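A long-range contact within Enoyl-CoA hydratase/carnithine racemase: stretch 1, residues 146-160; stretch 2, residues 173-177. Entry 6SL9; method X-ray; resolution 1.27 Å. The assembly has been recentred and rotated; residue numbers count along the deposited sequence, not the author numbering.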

# COMPACT_ATOMS: atom_id res chain seq x y z
N LEU A 146 6.00 0.59 9.01
CA LEU A 146 4.56 0.49 9.24
C LEU A 146 3.76 1.60 8.62
O LEU A 146 2.69 1.33 8.08
N LEU A 147 4.22 2.84 8.70
CA LEU A 147 3.30 3.93 8.33
C LEU A 147 2.86 3.89 6.88
O LEU A 147 1.65 3.98 6.67
N PRO A 148 3.75 3.72 5.90
CA PRO A 148 3.26 3.67 4.54
C PRO A 148 2.34 2.48 4.27
O PRO A 148 1.40 2.60 3.48
N ARG A 149 2.60 1.34 4.94
CA ARG A 149 1.72 0.15 4.76
C ARG A 149 0.32 0.45 5.33
O ARG A 149 -0.70 -0.01 4.77
N LEU A 150 0.25 1.14 6.48
CA LEU A 150 -1.04 1.37 7.17
C LEU A 150 -1.83 2.48 6.51
O LEU A 150 -3.07 2.35 6.50
N VAL A 151 -1.23 3.55 6.01
CA VAL A 151 -1.97 4.76 5.59
C VAL A 151 -1.68 5.06 4.11
O VAL A 151 -2.32 5.97 3.61
N GLY A 152 -0.80 4.32 3.44
CA GLY A 152 -0.36 4.59 2.07
C GLY A 152 0.75 5.63 2.02
O GLY A 152 0.95 6.40 2.97
N LEU A 153 1.47 5.68 0.91
CA LEU A 153 2.64 6.57 0.81
C LEU A 153 2.24 8.05 0.87
O LEU A 153 2.98 8.86 1.45
N ALA A 154 1.12 8.42 0.27
CA ALA A 154 0.78 9.86 0.20
C ALA A 154 0.57 10.43 1.60
O ALA A 154 1.14 11.48 1.95
N LYS A 155 -0.18 9.72 2.42
CA LYS A 155 -0.38 10.22 3.80
C LYS A 155 0.88 10.05 4.64
O LYS A 155 1.16 10.88 5.49
N ALA A 156 1.65 8.99 4.40
CA ALA A 156 2.90 8.83 5.15
C ALA A 156 3.82 10.02 4.87
O ALA A 156 4.47 10.54 5.81
N GLN A 157 3.91 10.49 3.63
CA GLN A 157 4.78 11.68 3.30
C GLN A 157 4.36 12.86 4.15
O GLN A 157 5.22 13.57 4.74
N GLU A 158 3.06 13.15 4.14
CA GLU A 158 2.60 14.37 4.86
C GLU A 158 2.85 14.19 6.36
O GLU A 158 3.31 15.11 7.04
N LEU A 159 2.47 13.03 6.90
CA LEU A 159 2.53 12.82 8.35
C LEU A 159 3.98 12.90 8.80
O LEU A 159 4.21 13.38 9.91
N LEU A 160 4.91 12.34 8.05
CA LEU A 160 6.30 12.32 8.48
C LEU A 160 7.00 13.66 8.25
O LEU A 160 7.78 14.11 9.14
N ALA A 173 -9.89 7.53 10.39
CA ALA A 173 -10.11 7.70 8.94
C ALA A 173 -8.88 7.23 8.16
O ALA A 173 -9.05 6.70 7.04
N LEU A 174 -7.68 7.35 8.71
CA LEU A 174 -6.45 6.96 7.98
C LEU A 174 -6.13 5.48 8.11
O LEU A 174 -5.28 5.02 7.29
N GLY A 175 -6.71 4.77 9.09
CA GLY A 175 -6.28 3.39 9.43
C GLY A 175 -5.22 3.31 10.51
O GLY A 175 -4.80 2.19 10.86
N LEU A 176 -4.83 4.40 11.14
CA LEU A 176 -3.93 4.29 12.32
C LEU A 176 -4.61 3.53 13.45
O LEU A 176 -3.91 2.81 14.21
N VAL A 177 -5.92 3.66 13.58
CA VAL A 177 -6.67 2.80 14.54
C VAL A 177 -7.87 2.21 13.83
O VAL A 177 -8.29 2.74 12.78

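The contact is a small, largely apolar one, burying 325 Å² in total, and no direct hydrogen bond crosses it. It centres on Val151, the last residue of the first helix in stretch 1, whose CA lies 5.5 Å from the CA of Leu174, where the helix of stretch 2 ends. Val151 points toward stretch 2 with chi1 in the m well, and its CG1 methyl is the bump that enters the hollow between Leu174 and Leu176. There CG1 lies 3.4 Å from Leu174 O, 3.9 Å from Leu174 CB and 3.5 Å from Leu176 CD2.

Both leucines leave their backbones sideways and, as mt rotamers, bring their ends nearer to stretch 1. They reach different parts of it. Leu176 packs against the first helix, its CD2 lying 3.7 Å from CD1 of Leu147 (tp), as well as against Val151. Leu174, the residue most covered in the contact, extends to the second helix: its CD1 lies 4.0 Å from Leu159 CD2, and its CD2 meets the aliphatic part of Lys155, at 3.7 Å from CE. Lys155 (mmtt) thus lays its methylenes along the leucine while NZ forms a salt bridge with Glu158 OE1 at 3.5 Å, a weak hydrogen bond. Leu159 points toward Leu174 with chi1 m and chi2 at 31°, between wells.

Gly175, with positive phi in a Schellman motif, leaves room for the close backbone approach. A CB here would point toward stretch 1 and sit only 3.2 Å from Leu150 O, besides jamming against the preceding carbonyl oxygen. The Leu150 and Leu174 O atoms approach to 3.6 Å without a hydrogen bond between them. Water 1 supplies the polar link, donating to Val151 O at 2.9 Å and to Leu174 O at 3.1 Å, and so bridges the two helix ends.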

# COMPACT_ATOMS: atom_id res chain seq x y z
CB LEU A 146 4.30 0.50 10.76
CG LEU A 146 4.56 -0.78 11.54
CD1 LEU A 146 4.22 -0.51 12.98
CD2 LEU A 146 3.71 -1.94 11.02
CB LEU A 147 3.90 5.26 8.74
CG LEU A 147 2.93 6.43 8.66
CD1 LEU A 147 1.78 6.24 9.62
CD2 LEU A 147 3.67 7.70 9.03
CB PRO A 148 4.52 3.61 3.69
CG PRO A 148 5.67 3.92 4.62
CD PRO A 148 5.23 3.65 6.00
CB ARG A 149 2.41 -1.04 5.48
CG ARG A 149 3.69 -1.51 4.76
CD ARG A 149 4.50 -2.49 5.57
NE ARG A 149 5.54 -3.22 4.88
CZ ARG A 149 6.63 -2.66 4.38
NH1 ARG A 149 6.88 -1.39 4.69
NH2 ARG A 149 7.57 -3.38 3.74
CB LEU A 150 -0.79 1.69 8.65
CG LEU A 150 -0.22 0.56 9.49
CD1 LEU A 150 0.11 1.09 10.86
CD2 LEU A 150 -1.20 -0.61 9.60
CB VAL A 151 -1.70 6.00 6.47
CG1 VAL A 151 -1.99 5.74 7.94
CG2 VAL A 151 -0.28 6.54 6.31
CB LEU A 153 3.39 6.26 -0.47
CG LEU A 153 4.59 7.14 -0.74
CD1 LEU A 153 5.63 7.03 0.36
CD2 LEU A 153 5.20 6.83 -2.10
CB ALA A 154 -0.46 10.06 -0.64
CB LYS A 155 -1.59 9.55 4.43
CG LYS A 155 -2.91 10.07 3.92
CD LYS A 155 -3.14 11.51 4.40
CE LYS A 155 -4.53 12.02 4.17
NZ LYS A 155 -4.58 13.47 4.47
CB ALA A 156 3.56 7.50 4.81
CB GLN A 157 4.60 12.05 1.81
CG GLN A 157 5.33 11.08 0.93
CD GLN A 157 4.92 11.28 -0.53
OE1 GLN A 157 3.74 11.53 -0.87
NE2 GLN A 157 5.89 11.02 -1.35
CB GLU A 158 1.11 14.51 4.56
CG GLU A 158 0.45 15.72 5.14
CD GLU A 158 -0.99 15.90 4.72
OE1 GLU A 158 -1.55 15.04 3.95
OE2 GLU A 158 -1.55 16.92 5.16
CB LEU A 159 1.91 11.49 8.73
CG LEU A 159 0.41 11.50 8.94
CD1 LEU A 159 -0.50 12.43 8.17
CD2 LEU A 159 -0.07 10.09 9.10
CB LEU A 160 7.05 11.19 7.75
CG LEU A 160 6.65 9.80 8.20
CD1 LEU A 160 7.17 8.80 7.19
CD2 LEU A 160 7.18 9.48 9.59
CB ALA A 173 -10.43 9.12 8.58
CB LEU A 174 -5.28 7.78 8.55
CG LEU A 174 -5.34 9.28 8.28
CD1 LEU A 174 -4.06 9.92 8.73
CD2 LEU A 174 -5.62 9.59 6.80
CB LEU A 176 -3.51 5.67 12.78
CG LEU A 176 -2.65 6.44 11.79
CD1 LEU A 176 -2.34 7.81 12.34
CD2 LEU A 176 -1.38 5.72 11.39
CB VAL A 177 -7.07 3.55 15.81
CG1 VAL A 177 -5.86 4.00 16.61
CG2 VAL A 177 -8.03 4.66 15.50
O HOH W 1 -4.88 6.65 4.69